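Local coordinates for protein threonine phosphate decarboxylase-like enzyme (Sulfurospirillum multivorans, PDB 6OUX) that decarboxylates L-serine O-phosphate to ethanolamine O-phosphate, using pyridoxal phosphate as cofactor, in the biosynthesis of norcobamides, at residues V121-P129 and V138-L149; H213-C223 and Y295-K304. All coordinates share one frame; numbering follows the deposited sequence.

From the N terminus, the chain first reaches contact 1, where strand 123-128 leads through a loop without helix to its parallel partner 143-148. That short loop is closed before the chain goes on through helix 159-169 and strands 173-177 and 204-208 into the loop 213-223. Contact 2 closes much later, when helix 289-314 brings residues 295-304 back against that loop, 72 residues on. The two contacts therefore follow in series, neither nested nor crossed. Their centres are about 33 Å apart, on opposite sides of the chain's centre: contact 1 completes one margin of the seven-stranded sheet, while contact 2 ties a loop that follows one of its inner strands to a long helix.

Contact 1: residues V121-P129 and V138-L149; sequences VQKVALMIP and VGKGCEVVYFPL
Strand 123-128 and strand 143-148 pair in parallel at one margin of the seven-stranded mixed sheet, with 143-148 outermost within this chain. Val124, Leu126 and Ile128 each use both N-H and C=O toward the edge strand, for example Val145 N to Val124 O at 2.9 Å and Leu126 N to Val145 O at 2.9 Å. Lys123 and Ala125 instead turn their backbone bonds to Thr173 and Val175 on the other flank. The last bond of the pairing runs from Leu149 N, just past the edge strand, to Ile128 O at 2.7 Å.

This pairing belongs to the large domain of the class I and II aminotransferase fold, a mostly parallel sheet. The connection here contains no helix; a type I turn, closed by Cys142 N to Gly139 O, leads into the edge strand. Gly139 N donates to a water that also lies within hydrogen-bonding distance of Val121 O.

Beta-branched Val124, Val144, Val145 and Ile128 favour the extended backbone and fill the sheet faces. On one face, Val124 and Val144 run alongside each other, CG1 to CG2 3.8 Å. Leu126, with CG anti to the carbonyl carbon (chi1 -51°), sends CD1 to Val144 CG1 at 3.8 Å and to Tyr146 CE1 at 3.9 Å, running along the tyrosine's flank. Ile128 CG2 lies close against Pro148 CA, 3.4 Å away. The opposite face is covered by helix 159-169: Ala125 is small enough to lie under Ile166, Val145 meets Phe165, and Phe147 sets its ring edge-to-face with Tyr162. The extended chain of Lys123 carries NZ to a salt bridge with Glu169 of that helix, with Glu143 OE1 a longer-range partner. Beyond a cis peptide bond, Pro129 brings the chain near Asn181, which probably binds the phosphoserine substrate.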
loop_
_atom_site.group_PDB
_atom_site.type_symbol
_atom_site.label_atom_id
_atom_site.label_comp_id
_atom_site.label_asym_id
_atom_site.label_seq_id
_atom_site.Cartn_x
_atom_site.Cartn_y
_atom_site.Cartn_z
ATOM N N VAL A 121 -14.017 -7.450 -17.995
ATOM C CA VAL A 121 -15.047 -6.544 -17.544
ATOM C C VAL A 121 -15.400 -5.552 -18.668
ATOM O O VAL A 121 -14.695 -4.595 -18.905
ATOM C CB VAL A 121 -14.598 -5.792 -16.262
ATOM C CG1 VAL A 121 -15.727 -4.874 -15.751
ATOM C CG2 VAL A 121 -14.135 -6.761 -15.221
ATOM N N GLN A 122 -16.518 -5.785 -19.340
ATOM C CA GLN A 122 -16.939 -4.980 -20.494
ATOM C C GLN A 122 -18.314 -4.307 -20.355
ATOM O O GLN A 122 -18.637 -3.378 -21.094
ATOM C CB GLN A 122 -16.997 -5.888 -21.726
ATOM C CG GLN A 122 -15.640 -6.377 -22.173
ATOM C CD GLN A 122 -14.708 -5.234 -22.559
ATOM O OE1 GLN A 122 -13.518 -5.248 -22.215
ATOM N NE2 GLN A 122 -15.235 -4.234 -23.279
ATOM N N LYS A 123 -19.133 -4.771 -19.428
ATOM C CA LYS A 123 -20.307 -3.996 -19.060
ATOM C C LYS A 123 -20.489 -4.220 -17.588
ATOM O O LYS A 123 -20.540 -5.355 -17.170
ATOM C CB LYS A 123 -21.504 -4.440 -19.816
ATOM C CG LYS A 123 -22.743 -3.659 -19.611
ATOM C CD LYS A 123 -23.779 -4.044 -20.684
ATOM C CE LYS A 123 -24.937 -3.086 -20.646
ATOM N NZ LYS A 123 -26.045 -3.458 -21.565
ATOM N N VAL A 124 -20.626 -3.128 -16.830
ATOM C CA VAL A 124 -20.800 -3.180 -15.352
ATOM C C VAL A 124 -22.036 -2.369 -14.922
ATOM O O VAL A 124 -22.325 -1.297 -15.502
ATOM C CB VAL A 124 -19.527 -2.694 -14.657
ATOM C CG1 VAL A 124 -19.200 -1.283 -15.050
ATOM C CG2 VAL A 124 -19.611 -2.900 -13.125
ATOM N N ALA A 125 -22.819 -2.954 -14.034
ATOM C CA ALA A 125 -23.983 -2.298 -13.432
ATOM C C ALA A 125 -23.604 -1.818 -12.023
ATOM O O ALA A 125 -23.154 -2.627 -11.173
ATOM C CB ALA A 125 -25.194 -3.195 -13.389
ATOM N N LEU A 126 -23.736 -0.508 -11.834
ATOM C CA LEU A 126 -23.552 0.162 -10.518
ATOM C C LEU A 126 -24.856 0.762 -10.058
ATOM O O LEU A 126 -25.742 1.084 -10.875
ATOM C CB LEU A 126 -22.536 1.279 -10.615
ATOM C CG LEU A 126 -21.182 0.978 -11.252
ATOM C CD1 LEU A 126 -20.366 2.279 -11.295
ATOM C CD2 LEU A 126 -20.462 -0.055 -10.416
ATOM N N MET A 127 -24.999 0.941 -8.745
ATOM C CA MET A 127 -26.153 1.687 -8.234
ATOM C C MET A 127 -25.766 3.144 -8.057
ATOM O O MET A 127 -24.596 3.478 -7.881
ATOM C CB MET A 127 -26.644 1.099 -6.910
ATOM C CG MET A 127 -27.220 -0.329 -6.978
ATOM S SD MET A 127 -27.491 -0.837 -5.244
ATOM C CE MET A 127 -25.806 -0.899 -4.496
ATOM N N ILE A 128 -26.770 3.987 -8.006
ATOM C CA ILE A 128 -26.601 5.400 -7.744
ATOM C C ILE A 128 -27.698 5.824 -6.745
ATOM O O ILE A 128 -28.872 5.468 -6.908
ATOM C CB ILE A 128 -26.711 6.152 -9.102
ATOM C CG1 ILE A 128 -26.544 7.635 -8.956
ATOM C CG2 ILE A 128 -28.090 5.960 -9.712
ATOM C CD1 ILE A 128 -26.682 8.366 -10.283
ATOM N N PRO A 129 -27.338 6.596 -5.689
ATOM C CA PRO A 129 -26.058 7.093 -5.349
ATOM C C PRO A 129 -25.143 6.133 -4.658
ATOM O O PRO A 129 -25.600 5.261 -3.962
ATOM C CB PRO A 129 -26.373 8.224 -4.391
ATOM C CG PRO A 129 -27.633 7.879 -3.806
ATOM C CD PRO A 129 -28.383 7.201 -4.872
ATOM N N VAL A 138 -12.891 1.381 -14.979
ATOM C CA VAL A 138 -13.193 0.394 -15.996
ATOM C C VAL A 138 -12.335 0.716 -17.231
ATOM O O VAL A 138 -11.911 1.865 -17.406
ATOM C CB VAL A 138 -14.701 0.361 -16.376
ATOM C CG1 VAL A 138 -15.585 0.178 -15.134
ATOM C CG2 VAL A 138 -15.137 1.588 -17.182
ATOM N N GLY A 139 -12.082 -0.283 -18.074
ATOM C CA GLY A 139 -11.352 -0.091 -19.340
ATOM C C GLY A 139 -12.111 0.777 -20.310
ATOM O O GLY A 139 -13.329 0.896 -20.227
ATOM N N LYS A 140 -11.399 1.371 -21.260
ATOM C CA LYS A 140 -12.008 2.350 -22.162
ATOM C C LYS A 140 -13.141 1.805 -23.048
ATOM O O LYS A 140 -14.083 2.526 -23.343
ATOM C CB LYS A 140 -10.929 3.061 -22.996
ATOM C CG LYS A 140 -10.156 2.179 -23.964
ATOM C CD LYS A 140 -9.073 2.983 -24.683
ATOM C CE LYS A 140 -9.039 2.613 -26.161
ATOM N NZ LYS A 140 -7.996 3.335 -26.930
ATOM N N GLY A 141 -13.064 0.541 -23.458
ATOM C CA GLY A 141 -14.202 -0.089 -24.130
ATOM C C GLY A 141 -15.446 -0.330 -23.239
ATOM O O GLY A 141 -16.545 -0.512 -23.742
ATOM N N CYS A 142 -15.280 -0.300 -21.920
ATOM C CA CYS A 142 -16.282 -0.855 -21.009
ATOM C C CYS A 142 -17.447 0.087 -20.859
ATOM O O CYS A 142 -17.275 1.282 -20.664
ATOM C CB CYS A 142 -15.661 -1.108 -19.637
ATOM S SG CYS A 142 -16.762 -1.861 -18.416
ATOM N N GLU A 143 -18.630 -0.454 -20.977
ATOM C CA GLU A 143 -19.848 0.271 -20.668
ATOM C C GLU A 143 -20.167 0.258 -19.156
ATOM O O GLU A 143 -19.901 -0.734 -18.478
ATOM C CB GLU A 143 -20.995 -0.412 -21.372
ATOM C CG GLU A 143 -20.866 -0.462 -22.885
ATOM C CD GLU A 143 -22.081 -1.100 -23.553
ATOM O OE1 GLU A 143 -23.172 -1.116 -22.945
ATOM O OE2 GLU A 143 -21.932 -1.582 -24.692
ATOM N N VAL A 144 -20.733 1.347 -18.650
ATOM C CA VAL A 144 -21.278 1.412 -17.265
ATOM C C VAL A 144 -22.782 1.731 -17.355
ATOM O O VAL A 144 -23.153 2.637 -18.079
ATOM C CB VAL A 144 -20.541 2.482 -16.455
ATOM C CG1 VAL A 144 -20.999 2.490 -15.001
ATOM C CG2 VAL A 144 -19.027 2.243 -16.508
ATOM N N VAL A 145 -23.625 0.982 -16.684
ATOM C CA VAL A 145 -25.086 1.269 -16.558
ATOM C C VAL A 145 -25.420 1.455 -15.054
ATOM O O VAL A 145 -24.739 0.872 -14.191
ATOM C CB VAL A 145 -25.964 0.190 -17.192
ATOM C CG1 VAL A 145 -25.813 0.239 -18.725
ATOM C CG2 VAL A 145 -25.668 -1.211 -16.638
ATOM N N TYR A 146 -26.402 2.288 -14.747
ATOM C CA TYR A 146 -26.650 2.712 -13.361
ATOM C C TYR A 146 -28.038 2.309 -13.029
ATOM O O TYR A 146 -28.912 2.548 -13.825
ATOM C CB TYR A 146 -26.509 4.259 -13.219
ATOM C CG TYR A 146 -25.090 4.717 -13.297
ATOM C CD1 TYR A 146 -24.255 4.612 -12.178
ATOM C CD2 TYR A 146 -24.532 5.136 -14.493
ATOM C CE1 TYR A 146 -22.932 5.020 -12.227
ATOM C CE2 TYR A 146 -23.203 5.492 -14.575
ATOM C CZ TYR A 146 -22.413 5.469 -13.424
ATOM O OH TYR A 146 -21.098 5.855 -13.463
ATOM N N PHE A 147 -28.242 1.625 -11.923
ATOM C CA PHE A 147 -29.576 1.450 -11.326
ATOM C C PHE A 147 -29.843 2.600 -10.299
ATOM O O PHE A 147 -29.059 2.757 -9.372
ATOM C CB PHE A 147 -29.635 0.088 -10.609
ATOM C CG PHE A 147 -30.995 -0.226 -10.043
ATOM C CD1 PHE A 147 -31.995 -0.710 -10.866
ATOM C CD2 PHE A 147 -31.277 0.004 -8.707
ATOM C CE1 PHE A 147 -33.256 -0.944 -10.387
ATOM C CE2 PHE A 147 -32.543 -0.240 -8.205
ATOM C CZ PHE A 147 -33.531 -0.717 -9.050
ATOM N N PRO A 148 -30.912 3.421 -10.488
ATOM C CA PRO A 148 -31.145 4.570 -9.580
ATOM C C PRO A 148 -31.882 4.172 -8.350
ATOM O O PRO A 148 -32.912 3.600 -8.458
ATOM C CB PRO A 148 -32.010 5.512 -10.431
ATOM C CG PRO A 148 -32.737 4.588 -11.367
ATOM C CD PRO A 148 -31.733 3.541 -11.718
ATOM N N LEU A 149 -31.297 4.386 -7.184
ATOM C CA LEU A 149 -32.043 4.242 -5.925
ATOM C C LEU A 149 -32.958 5.453 -5.835
ATOM O O LEU A 149 -32.589 6.550 -6.234
ATOM C CB LEU A 149 -31.115 4.275 -4.719
ATOM C CG LEU A 149 -30.369 3.017 -4.261
ATOM C CD1 LEU A 149 -30.756 1.725 -4.956
ATOM C CD2 LEU A 149 -28.875 3.233 -4.113
HETATM O O HOH W 1 -12.528 -3.021 -17.590
#

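Contact 2: residues H213-C223 and Y295-K304; sequences HFAYEDEALTC and YEEARKQYIK
Arg299, on helix 289-314, reaches across to His213, Leu221 and Cys223 of the loop 213-223. Its CB lies over one face of the Tyr295 ring, CG passes His213 O at 3.4 Å, and CD packs on His213 CB. A bend at chi3 (66°) then turns the flat end along the loop. NE and NH2 grip Glu296 side-on, NE to OE1 and NH2 to OE2 at 2.6 Å. In the same guanidinium plane NH1 gives a nearly straight bond to His213 O at 3.0 Å, and NH2 another to Leu221 O at 2.9 Å; NH1 also donates to a water within hydrogen-bonding distance of Ala215 O and Thr222 O. Cys223 CB sits over one face. An arginine suits the place, since its planar group carries several N-H donors and can reach two carbonyls while holding a carboxylate; a leucine here would probably leave both carbonyls without this donor and Glu296 without its closest positive mate. Nearby Ile303, apolar and branched, sets CG2 against Tyr216 CD1 and Leu221 CD2, while Phe214 meets Tyr302 obliquely. The loop, between strand 204-208 and helix 227-232, thus lies on helix 289-314, whose Tyr295 and Tyr302 also touch helix 53-68.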
loop_
_atom_site.group_PDB
_atom_site.type_symbol
_atom_site.label_atom_id
_atom_site.label_comp_id
_atom_site.label_asym_id
_atom_site.label_seq_id
_atom_site.Cartn_x
_atom_site.Cartn_y
_atom_site.Cartn_z
ATOM N N HIS A 213 -20.459 -5.148 9.719
ATOM C CA HIS A 213 -20.255 -5.334 11.187
ATOM C C HIS A 213 -21.147 -4.374 12.013
ATOM O O HIS A 213 -21.341 -4.585 13.190
ATOM C CB HIS A 213 -18.789 -5.031 11.569
ATOM C CG HIS A 213 -17.865 -6.180 11.475
ATOM N ND1 HIS A 213 -18.072 -7.274 10.649
ATOM C CD2 HIS A 213 -16.653 -6.369 12.059
ATOM C CE1 HIS A 213 -17.033 -8.084 10.750
ATOM N NE2 HIS A 213 -16.176 -7.569 11.613
ATOM N N PHE A 214 -21.676 -3.322 11.406
ATOM C CA PHE A 214 -22.583 -2.355 12.032
ATOM C C PHE A 214 -24.034 -2.680 11.873
ATOM O O PHE A 214 -24.838 -2.068 12.553
ATOM C CB PHE A 214 -22.265 -0.926 11.556
ATOM C CG PHE A 214 -20.804 -0.618 11.650
ATOM C CD1 PHE A 214 -20.177 -0.628 12.895
ATOM C CD2 PHE A 214 -20.035 -0.464 10.533
ATOM C CE1 PHE A 214 -18.817 -0.423 12.989
ATOM C CE2 PHE A 214 -18.660 -0.239 10.623
ATOM C CZ PHE A 214 -18.058 -0.248 11.852
ATOM N N ALA A 215 -24.370 -3.699 11.092
ATOM C CA ALA A 215 -25.781 -4.067 10.864
ATOM C C ALA A 215 -26.202 -5.198 11.815
ATOM O O ALA A 215 -25.370 -5.923 12.438
ATOM C CB ALA A 215 -26.006 -4.488 9.407
ATOM N N TYR A 216 -27.503 -5.359 11.940
ATOM C CA TYR A 216 -27.982 -6.443 12.786
ATOM C C TYR A 216 -29.327 -6.906 12.279
ATOM O O TYR A 216 -30.068 -6.103 11.753
ATOM C CB TYR A 216 -28.023 -6.016 14.282
ATOM C CG TYR A 216 -28.875 -4.823 14.576
ATOM C CD1 TYR A 216 -28.356 -3.542 14.454
ATOM C CD2 TYR A 216 -30.224 -4.951 14.898
ATOM C CE1 TYR A 216 -29.124 -2.434 14.652
ATOM C CE2 TYR A 216 -31.017 -3.818 15.135
ATOM C CZ TYR A 216 -30.453 -2.566 15.002
ATOM O OH TYR A 216 -31.181 -1.443 15.206
ATOM N N GLU A 217 -29.555 -8.201 12.399
ATOM C CA GLU A 217 -30.825 -8.828 12.053
ATOM C C GLU A 217 -31.592 -9.367 13.273
ATOM O O GLU A 217 -32.718 -9.768 13.095
ATOM C CB GLU A 217 -30.611 -9.925 10.986
ATOM C CG GLU A 217 -30.310 -9.300 9.613
ATOM C CD GLU A 217 -30.212 -10.317 8.476
ATOM O OE1 GLU A 217 -30.882 -11.401 8.595
ATOM O OE2 GLU A 217 -29.455 -10.047 7.493
ATOM N N ASP A 218 -30.983 -9.363 14.466
ATOM C CA ASP A 218 -31.576 -9.863 15.718
ATOM C C ASP A 218 -31.178 -8.931 16.850
ATOM O O ASP A 218 -30.180 -8.174 16.746
ATOM C CB ASP A 218 -31.167 -11.308 16.037
ATOM C CG ASP A 218 -29.665 -11.503 16.225
ATOM O OD1 ASP A 218 -28.846 -10.577 15.997
ATOM O OD2 ASP A 218 -29.274 -12.604 16.663
ATOM N N GLU A 219 -31.950 -8.950 17.930
ATOM C CA GLU A 219 -31.666 -8.059 19.064
ATOM C C GLU A 219 -30.379 -8.395 19.811
ATOM O O GLU A 219 -29.765 -7.528 20.417
ATOM C CB GLU A 219 -32.842 -8.049 20.045
ATOM C CG GLU A 219 -33.965 -7.140 19.601
ATOM C CD GLU A 219 -33.617 -5.668 19.791
ATOM O OE1 GLU A 219 -33.186 -5.002 18.811
ATOM O OE2 GLU A 219 -33.768 -5.177 20.939
ATOM N N ALA A 220 -29.955 -9.634 19.759
ATOM C CA ALA A 220 -28.711 -10.044 20.386
ATOM C C ALA A 220 -27.507 -9.444 19.648
ATOM O O ALA A 220 -26.437 -9.586 20.107
ATOM C CB ALA A 220 -28.601 -11.562 20.346
ATOM N N LEU A 221 -27.704 -8.810 18.483
ATOM C CA LEU A 221 -26.600 -8.270 17.704
ATOM C C LEU A 221 -25.577 -9.340 17.322
ATOM O O LEU A 221 -24.385 -9.173 17.442
ATOM C CB LEU A 221 -25.964 -7.080 18.402
ATOM C CG LEU A 221 -26.907 -5.973 18.913
ATOM C CD1 LEU A 221 -26.089 -4.914 19.601
ATOM C CD2 LEU A 221 -27.836 -5.318 17.882
ATOM N N THR A 222 -26.063 -10.420 16.773
ATOM C CA THR A 222 -25.217 -11.467 16.175
ATOM C C THR A 222 -24.426 -10.875 14.995
ATOM O O THR A 222 -25.015 -10.217 14.132
ATOM C CB THR A 222 -26.070 -12.674 15.717
ATOM O OG1 THR A 222 -26.939 -13.109 16.774
ATOM C CG2 THR A 222 -25.176 -13.879 15.300
ATOM N N CYS A 223 -23.103 -11.042 14.974
ATOM C CA CYS A 223 -22.289 -10.445 13.916
ATOM C C CYS A 223 -22.705 -11.105 12.604
ATOM O O CYS A 223 -22.852 -12.303 12.542
ATOM C CB CYS A 223 -20.826 -10.644 14.131
ATOM S SG CYS A 223 -19.806 -9.676 13.001
ATOM N N TYR A 295 -13.016 -7.347 20.752
ATOM C CA TYR A 295 -13.490 -6.625 19.580
ATOM C C TYR A 295 -15.014 -6.711 19.469
ATOM O O TYR A 295 -15.688 -5.751 19.058
ATOM C CB TYR A 295 -12.825 -7.121 18.297
ATOM C CG TYR A 295 -13.548 -6.557 17.086
ATOM C CD1 TYR A 295 -13.468 -5.189 16.818
ATOM C CD2 TYR A 295 -14.431 -7.335 16.316
ATOM C CE1 TYR A 295 -14.147 -4.603 15.776
ATOM C CE2 TYR A 295 -15.123 -6.767 15.238
ATOM C CZ TYR A 295 -14.973 -5.373 14.980
ATOM O OH TYR A 295 -15.661 -4.649 13.991
ATOM N N GLU A 296 -15.525 -7.888 19.678
ATOM C CA GLU A 296 -16.958 -8.082 19.634
ATOM C C GLU A 296 -17.690 -7.188 20.641
ATOM O O GLU A 296 -18.782 -6.666 20.358
ATOM C CB GLU A 296 -17.170 -9.540 19.874
ATOM C CG GLU A 296 -18.474 -10.087 19.649
ATOM C CD GLU A 296 -19.030 -9.906 18.237
ATOM O OE1 GLU A 296 -18.358 -9.520 17.269
ATOM O OE2 GLU A 296 -20.232 -10.126 18.197
ATOM N N GLU A 297 -17.132 -7.047 21.863
ATOM C CA GLU A 297 -17.705 -6.121 22.799
ATOM C C GLU A 297 -17.707 -4.688 22.252
ATOM O O GLU A 297 -18.671 -3.985 22.434
ATOM C CB GLU A 297 -16.944 -6.145 24.141
ATOM C CG GLU A 297 -16.970 -7.422 24.931
ATOM C CD GLU A 297 -15.910 -7.480 26.051
ATOM O OE1 GLU A 297 -15.134 -6.523 26.302
ATOM O OE2 GLU A 297 -15.921 -8.482 26.711
ATOM N N ALA A 298 -16.614 -4.232 21.634
ATOM C CA ALA A 298 -16.517 -2.907 21.056
ATOM C C ALA A 298 -17.462 -2.644 19.831
ATOM O O ALA A 298 -17.901 -1.499 19.586
ATOM C CB ALA A 298 -15.084 -2.667 20.576
ATOM N N ARG A 299 -17.698 -3.708 19.069
ATOM C CA ARG A 299 -18.582 -3.658 17.902
ATOM C C ARG A 299 -20.026 -3.482 18.393
ATOM O O ARG A 299 -20.683 -2.569 17.975
ATOM C CB ARG A 299 -18.418 -4.949 17.133
ATOM C CG ARG A 299 -19.170 -5.007 15.798
ATOM C CD ARG A 299 -19.118 -6.331 15.079
ATOM N NE ARG A 299 -19.823 -7.349 15.859
ATOM C CZ ARG A 299 -21.154 -7.524 15.919
ATOM N NH1 ARG A 299 -22.004 -6.810 15.166
ATOM N NH2 ARG A 299 -21.637 -8.488 16.698
ATOM N N LYS A 300 -20.449 -4.296 19.356
ATOM C CA LYS A 300 -21.775 -4.180 19.930
ATOM C C LYS A 300 -22.021 -2.888 20.682
ATOM O O LYS A 300 -23.088 -2.314 20.553
ATOM C CB LYS A 300 -22.150 -5.351 20.836
ATOM C CG LYS A 300 -22.273 -6.663 20.119
ATOM C CD LYS A 300 -23.013 -7.710 20.961
ATOM C CE LYS A 300 -22.107 -8.684 21.643
ATOM N NZ LYS A 300 -22.241 -10.093 21.171
ATOM N N GLN A 301 -21.004 -2.407 21.397
ATOM C CA GLN A 301 -21.071 -1.126 22.053
ATOM C C GLN A 301 -21.278 -0.008 21.066
ATOM O O GLN A 301 -22.103 0.910 21.296
ATOM C CB GLN A 301 -19.769 -0.931 22.844
ATOM C CG GLN A 301 -19.530 0.388 23.521
ATOM C CD GLN A 301 -18.183 0.407 24.232
ATOM O OE1 GLN A 301 -17.213 -0.257 23.802
ATOM N NE2 GLN A 301 -18.097 1.174 25.276
ATOM N N TYR A 302 -20.511 -0.040 19.975
ATOM C CA TYR A 302 -20.661 0.937 18.913
ATOM C C TYR A 302 -22.052 0.884 18.216
ATOM O O TYR A 302 -22.643 1.931 17.946
ATOM C CB TYR A 302 -19.553 0.816 17.873
ATOM C CG TYR A 302 -19.576 1.956 16.879
ATOM C CD1 TYR A 302 -19.251 3.236 17.207
ATOM C CD2 TYR A 302 -19.997 1.730 15.592
ATOM C CE1 TYR A 302 -19.303 4.274 16.276
ATOM C CE2 TYR A 302 -20.055 2.753 14.658
ATOM C CZ TYR A 302 -19.665 4.009 14.993
ATOM O OH TYR A 302 -19.760 4.966 14.011
ATOM N N ILE A 303 -22.562 -0.289 17.907
ATOM C CA ILE A 303 -23.910 -0.361 17.351
ATOM C C ILE A 303 -24.943 0.238 18.330
ATOM O O ILE A 303 -25.880 0.993 17.899
ATOM C CB ILE A 303 -24.292 -1.802 17.041
ATOM C CG1 ILE A 303 -23.458 -2.333 15.893
ATOM C CG2 ILE A 303 -25.786 -2.001 16.796
ATOM C CD1 ILE A 303 -23.612 -3.824 15.699
ATOM N N LYS A 304 -24.783 -0.039 19.624
ATOM C CA LYS A 304 -25.732 0.500 20.617
ATOM C C LYS A 304 -25.647 2.004 20.649
ATOM O O LYS A 304 -26.674 2.684 20.667
ATOM C CB LYS A 304 -25.584 -0.113 22.007
ATOM C CG LYS A 304 -26.053 -1.567 22.054
ATOM C CD LYS A 304 -25.818 -2.209 23.427
ATOM C CE LYS A 304 -25.918 -3.732 23.278
ATOM N NZ LYS A 304 -25.373 -4.458 24.444
HETATM O O HOH W 2 -24.863 -7.335 14.708
HETATM O O HOH W 3 -24.890 -9.806 22.320
HETATM O O HOH W 4 -21.800 -12.075 17.241
#